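Local coordinates for protein 2-dehydropantoate 2-reductase, putative (Enterococcus faecalis, PDB 2EW2) that probably catalyses the NADPH-dependent reduction of 2-dehydropantoate (ketopantoate) to (R)-pantoate, a step in pantothenate biosynthesis, at residues V116-V121 with G289-V294; A284-G289 with V294-C299. All coordinates share one frame; numbering follows the deposited sequence.

Interaction 1: residues V116-V121 with G289-V294; sequences VLEKYV and GQKYNV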
loop_
_atom_site.group_PDB
_atom_site.type_symbol
_atom_site.label_atom_id
_atom_site.label_comp_id
_atom_site.label_asym_id
_atom_site.label_seq_id
_atom_site.Cartn_x
_atom_site.Cartn_y
_atom_site.Cartn_z
ATOM N N VAL B 116 -20.519 8.002 13.297
ATOM C CA VAL B 116 -20.810 7.362 14.580
ATOM C C VAL B 116 -21.999 8.072 15.238
ATOM O O VAL B 116 -22.944 7.426 15.707
ATOM C CB VAL B 116 -19.575 7.390 15.530
ATOM C CG1 VAL B 116 -19.994 7.181 16.976
ATOM C CG2 VAL B 116 -18.549 6.331 15.129
ATOM N N LEU B 117 -21.939 9.406 15.266
ATOM C CA LEU B 117 -22.925 10.226 15.972
ATOM C C LEU B 117 -24.331 9.999 15.429
ATOM O O LEU B 117 -25.285 9.925 16.209
ATOM C CB LEU B 117 -22.538 11.727 15.946
ATOM C CG LEU B 117 -21.245 12.108 16.689
ATOM C CD1 LEU B 117 -20.835 13.567 16.463
ATOM C CD2 LEU B 117 -21.369 11.807 18.186
ATOM N N GLU B 118 -24.454 9.847 14.112
ATOM C CA GLU B 118 -25.773 9.709 13.481
ATOM C C GLU B 118 -26.520 8.418 13.869
ATOM O O GLU B 118 -27.720 8.300 13.641
ATOM C CB GLU B 118 -25.712 9.911 11.956
ATOM C CG GLU B 118 -25.268 8.694 11.159
ATOM C CD GLU B 118 -25.114 8.982 9.660
ATOM O OE1 GLU B 118 -25.800 9.914 9.152
ATOM O OE2 GLU B 118 -24.304 8.272 8.989
ATOM N N LYS B 119 -25.806 7.474 14.483
ATOM C CA LYS B 119 -26.441 6.297 15.063
ATOM C C LYS B 119 -27.292 6.648 16.281
ATOM O O LYS B 119 -28.214 5.913 16.628
ATOM C CB LYS B 119 -25.379 5.279 15.472
ATOM C CG LYS B 119 -24.573 4.710 14.316
ATOM C CD LYS B 119 -24.025 3.343 14.693
ATOM C CE LYS B 119 -22.795 3.453 15.538
ATOM N NZ LYS B 119 -22.404 2.110 16.076
ATOM N N TYR B 120 -26.972 7.774 16.925
ATOM C CA TYR B 120 -27.516 8.107 18.233
ATOM C C TYR B 120 -28.289 9.418 18.244
ATOM O O TYR B 120 -29.191 9.601 19.054
ATOM C CB TYR B 120 -26.385 8.127 19.272
ATOM C CG TYR B 120 -25.603 6.835 19.276
ATOM C CD1 TYR B 120 -24.262 6.800 18.894
ATOM C CD2 TYR B 120 -26.224 5.632 19.605
ATOM C CE1 TYR B 120 -23.543 5.601 18.898
ATOM C CE2 TYR B 120 -25.527 4.429 19.578
ATOM C CZ TYR B 120 -24.186 4.424 19.232
ATOM O OH TYR B 120 -23.490 3.231 19.233
ATOM N N VAL B 121 -27.920 10.318 17.335
ATOM C CA VAL B 121 -28.506 11.646 17.220
ATOM C C VAL B 121 -29.010 11.746 15.789
ATOM O O VAL B 121 -28.329 11.277 14.870
ATOM C CB VAL B 121 -27.437 12.764 17.488
ATOM C CG1 VAL B 121 -28.046 14.155 17.395
ATOM C CG2 VAL B 121 -26.755 12.579 18.866
ATOM N N GLY B 289 -16.144 5.726 1.459
ATOM C CA GLY B 289 -16.099 5.233 0.090
ATOM C C GLY B 289 -16.892 3.948 -0.125
ATOM O O GLY B 289 -17.553 3.784 -1.140
ATOM N N GLN B 290 -16.818 3.031 0.827
ATOM C CA GLN B 290 -17.547 1.779 0.733
ATOM C C GLN B 290 -19.046 2.048 0.720
ATOM O O GLN B 290 -19.787 1.414 -0.017
ATOM C CB GLN B 290 -17.191 0.858 1.908
ATOM C CG GLN B 290 -15.774 0.261 1.817
ATOM C CD GLN B 290 -15.572 -0.514 0.523
ATOM O OE1 GLN B 290 -16.193 -1.555 0.317
ATOM N NE2 GLN B 290 -14.713 -0.008 -0.355
ATOM N N LYS B 291 -19.498 2.993 1.531
ATOM C CA LYS B 291 -20.933 3.236 1.587
ATOM C C LYS B 291 -21.425 4.093 0.424
ATOM O O LYS B 291 -22.593 4.012 0.047
ATOM C CB LYS B 291 -21.372 3.730 2.965
ATOM C CG LYS B 291 -20.985 5.107 3.341
ATOM C CD LYS B 291 -21.941 5.629 4.444
ATOM C CE LYS B 291 -21.463 6.989 4.975
ATOM N NZ LYS B 291 -22.312 7.550 6.065
ATOM N N TYR B 292 -20.519 4.849 -0.196
ATOM C CA TYR B 292 -20.877 5.690 -1.337
ATOM C C TYR B 292 -20.564 5.056 -2.687
ATOM O O TYR B 292 -20.786 5.672 -3.728
ATOM C CB TYR B 292 -20.192 7.055 -1.256
ATOM C CG TYR B 292 -20.495 7.856 -0.016
ATOM C CD1 TYR B 292 -19.611 8.839 0.413
ATOM C CD2 TYR B 292 -21.663 7.638 0.729
ATOM C CE1 TYR B 292 -19.858 9.588 1.539
ATOM C CE2 TYR B 292 -21.930 8.394 1.870
ATOM C CZ TYR B 292 -21.022 9.374 2.263
ATOM O OH TYR B 292 -21.245 10.134 3.397
ATOM N N ASN B 293 -20.021 3.844 -2.675
ATOM C CA ASN B 293 -19.613 3.186 -3.925
ATOM C C ASN B 293 -18.491 3.940 -4.642
ATOM O O ASN B 293 -18.510 4.087 -5.872
ATOM C CB ASN B 293 -20.823 3.058 -4.868
ATOM C CG ASN B 293 -20.951 1.685 -5.438
ATOM O OD1 ASN B 293 -20.829 0.707 -4.705
ATOM N ND2 ASN B 293 -21.181 1.588 -6.744
ATOM N N VAL B 294 -17.542 4.446 -3.855
ATOM C CA VAL B 294 -16.369 5.146 -4.376
ATOM C C VAL B 294 -15.140 4.334 -4.013
ATOM O O VAL B 294 -14.927 4.012 -2.843
ATOM C CB VAL B 294 -16.228 6.563 -3.743
ATOM C CG1 VAL B 294 -14.919 7.236 -4.183
ATOM C CG2 VAL B 294 -17.429 7.433 -4.104
#
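The carboxylate of Glu118 offers one oxygen to Lys291, whose ammonium group lies beyond OE2 rather than over the group. Glu118 OE2 and Lys291 NZ are 3.6 Å apart, a long salt bridge. The other flat group here, the Tyr120 ring, carries CB of its neighbour Lys119 over the centre of one face, 3.8 Å above the plane.

Long, charged chains suit a surface contact that must reach from one segment to the other. Both start from the crowded position, CG between backbone N and carbonyl carbon (chi1 82° in Glu118, 72° in Lys291), then run extended and approach from opposite directions. Further ion pairs, Lys291 with Asp115 and Glu118 with Lys123, are also long and weak, so the charges are probably held by a loose network.

Each chain turns near its charge. Leu117 O accepts from both Tyr120 N and Val121 N. After helix 282-292, Asn293 takes positive phi, which asparagine tolerates well, and Val294 N returns to Gly289 O at 2.8 Å, a six-to-one bond of the kind found in Schellman motifs. Leu117, one residue before Glu118, packs on strand 103-106 of the Rossmann-type nucleotide-binding sheet, while Lys291 belongs to helix 282-292 of the helical C-terminal domain, so the pair joins the two domains of the ketopantoate reductase architecture.

Interaction 2: residues A284-G289 with V294-C299; sequences AVWRKG and VATPFC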
loop_
_atom_site.group_PDB
_atom_site.type_symbol
_atom_site.label_atom_id
_atom_site.label_comp_id
_atom_site.label_asym_id
_atom_site.label_seq_id
_atom_site.Cartn_x
_atom_site.Cartn_y
_atom_site.Cartn_z
ATOM N N ALA B 284 -11.269 6.359 7.578
ATOM C CA ALA B 284 -12.539 7.069 7.501
ATOM C C ALA B 284 -12.961 7.316 6.046
ATOM O O ALA B 284 -14.123 7.108 5.690
ATOM C CB ALA B 284 -12.429 8.366 8.267
ATOM N N VAL B 285 -12.011 7.705 5.197
ATOM C CA VAL B 285 -12.252 7.831 3.748
ATOM C C VAL B 285 -12.679 6.480 3.166
ATOM O O VAL B 285 -13.597 6.391 2.348
ATOM C CB VAL B 285 -10.967 8.324 3.008
ATOM C CG1 VAL B 285 -11.202 8.442 1.525
ATOM C CG2 VAL B 285 -10.497 9.648 3.570
ATOM N N TRP B 286 -11.982 5.436 3.585
ATOM C CA TRP B 286 -12.253 4.075 3.130
ATOM C C TRP B 286 -13.675 3.641 3.558
ATOM O O TRP B 286 -14.464 3.169 2.723
ATOM C CB TRP B 286 -11.156 3.133 3.667
ATOM C CG TRP B 286 -11.272 1.673 3.292
ATOM C CD1 TRP B 286 -11.989 1.127 2.254
ATOM C CD2 TRP B 286 -10.608 0.573 3.943
ATOM N NE1 TRP B 286 -11.821 -0.249 2.240
ATOM C CE2 TRP B 286 -10.985 -0.608 3.268
ATOM C CE3 TRP B 286 -9.739 0.475 5.044
ATOM C CZ2 TRP B 286 -10.522 -1.874 3.657
ATOM C CZ3 TRP B 286 -9.276 -0.780 5.427
ATOM C CH2 TRP B 286 -9.676 -1.939 4.742
ATOM N N ARG B 287 -14.011 3.825 4.832
ATOM C CA ARG B 287 -15.385 3.520 5.311
ATOM C C ARG B 287 -16.453 4.276 4.498
ATOM O O ARG B 287 -17.416 3.678 4.004
ATOM C CB ARG B 287 -15.520 3.813 6.813
ATOM C CG ARG B 287 -16.850 3.370 7.426
ATOM C CD ARG B 287 -17.038 3.889 8.858
ATOM N NE ARG B 287 -17.082 5.356 8.909
ATOM C CZ ARG B 287 -16.137 6.120 9.454
ATOM N NH1 ARG B 287 -16.267 7.445 9.442
ATOM N NH2 ARG B 287 -15.065 5.563 10.016
ATOM N N LYS B 288 -16.269 5.579 4.324
ATOM C CA LYS B 288 -17.230 6.379 3.544
ATOM C C LYS B 288 -17.306 5.940 2.091
ATOM O O LYS B 288 -18.397 5.811 1.544
ATOM C CB LYS B 288 -16.878 7.863 3.598
ATOM C CG LYS B 288 -17.106 8.520 4.961
ATOM C CD LYS B 288 -16.587 9.975 4.940
ATOM C CE LYS B 288 -16.916 10.692 6.270
ATOM N NZ LYS B 288 -18.398 10.968 6.457
ATOM N N GLY B 289 -16.144 5.726 1.459
ATOM C CA GLY B 289 -16.099 5.233 0.090
ATOM C C GLY B 289 -16.892 3.948 -0.125
ATOM O O GLY B 289 -17.553 3.784 -1.140
ATOM N N VAL B 294 -17.542 4.446 -3.855
ATOM C CA VAL B 294 -16.369 5.146 -4.376
ATOM C C VAL B 294 -15.140 4.334 -4.013
ATOM O O VAL B 294 -14.927 4.012 -2.843
ATOM C CB VAL B 294 -16.228 6.563 -3.743
ATOM C CG1 VAL B 294 -14.919 7.236 -4.183
ATOM C CG2 VAL B 294 -17.429 7.433 -4.104
ATOM N N ALA B 295 -14.343 4.002 -5.017
ATOM C CA ALA B 295 -13.118 3.246 -4.804
ATOM C C ALA B 295 -12.107 4.104 -4.049
ATOM O O ALA B 295 -11.884 5.231 -4.410
ATOM C CB ALA B 295 -12.551 2.774 -6.145
ATOM N N THR B 296 -11.538 3.572 -2.970
ATOM C CA THR B 296 -10.470 4.264 -2.238
ATOM C C THR B 296 -9.340 3.260 -1.920
ATOM O O THR B 296 -8.991 3.051 -0.761
ATOM C CB THR B 296 -10.994 4.885 -0.923
ATOM O OG1 THR B 296 -11.470 3.835 -0.081
ATOM C CG2 THR B 296 -12.140 5.871 -1.185
ATOM N N PRO B 297 -8.769 2.620 -2.960
ATOM C CA PRO B 297 -7.825 1.533 -2.692
ATOM C C PRO B 297 -6.492 1.948 -2.037
ATOM O O PRO B 297 -5.962 1.197 -1.223
ATOM C CB PRO B 297 -7.580 0.957 -4.095
ATOM C CG PRO B 297 -7.782 2.155 -5.005
ATOM C CD PRO B 297 -8.961 2.827 -4.409
ATOM N N PHE B 298 -5.935 3.104 -2.389
ATOM C CA PHE B 298 -4.694 3.541 -1.714
ATOM C C PHE B 298 -4.951 3.787 -0.225
ATOM O O PHE B 298 -4.150 3.383 0.620
ATOM C CB PHE B 298 -4.077 4.769 -2.381
ATOM C CG PHE B 298 -3.259 4.457 -3.619
ATOM C CD1 PHE B 298 -3.694 3.513 -4.557
ATOM C CD2 PHE B 298 -2.047 5.123 -3.848
ATOM C CE1 PHE B 298 -2.923 3.250 -5.729
ATOM C CE2 PHE B 298 -1.274 4.861 -5.010
ATOM C CZ PHE B 298 -1.721 3.933 -5.937
ATOM N N CYS B 299 -6.076 4.412 0.100
ATOM C CA CYS B 299 -6.463 4.572 1.525
ATOM C C CYS B 299 -6.598 3.241 2.215
ATOM O O CYS B 299 -6.138 3.084 3.335
ATOM C CB CYS B 299 -7.775 5.378 1.691
ATOM S SG CYS B 299 -7.538 7.131 1.430
#
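Val285 carries the apolar part of the contact: its CG1 meets Thr296 CG2 and Cys299 SG, each at 3.9 Å. CG1 stands opposite the backbone N (chi1 179°), which brings it to both. A branched valine and a small, polarisable thiol suit this buried spot, and Phe229 of helix 218-235 also packs against Val285. One turn further along the helix, Gly289 suits its place because a CB would collide with Val294 O and Thr296 CG2; Thr296 CG2 lies 4.2 Å from Gly289 CA.

These pairs close a helical hairpin of the C-terminal domain: helix 282-292 ends, the chain turns within a few residues, and helix 297-313 sets off again. The backbone bond from Val294 to Gly289 ties the turn to the first helix.

Polar atoms mark the start of the second helix. Thr296 sits at its N-cap, yet its hydroxyl makes no capping bond; with chi1 at 62°, Thr296 OG1 is directed at Trp286 instead, 3.3 Å from Trp286 CA and 3.6 Å from Trp286 CD1, the hydroxyl meeting the indole obliquely. The N-H groups of Phe298 and Cys299 donate to the carboxylate of Glu228, on helix 218-235. Proline fits at 297, in the first helical turn, where a missing N-H costs no helix bond.

Further along the hairpin, the Trp286 side chain touches Ala300, Thr303 and Gln304 of helix 297-313, and Pro297 packs on Pro297 of the second subunit.

In the fold
Along the chain the segments alternate: 116-121 comes first, more than 160 residues before the others, then 284-289, 289-294 and 294-299 follow one another. Interactions 1 and 2 have centres about 12 Å apart, on the same side of the chain's centre, and share Gly289, Val294 and helix 282-292. Interaction 2 folds this helix against helix 297-313 inside the C-terminal domain; interaction 1 reaches from its end to the N-terminal domain. Salt bridges from Arg287 and Lys288 to Asp115 tie the same helix to the residue just before 116-121. One helix thus belongs to a buried hairpin, which touches the second subunit, and to a charged surface link between domains.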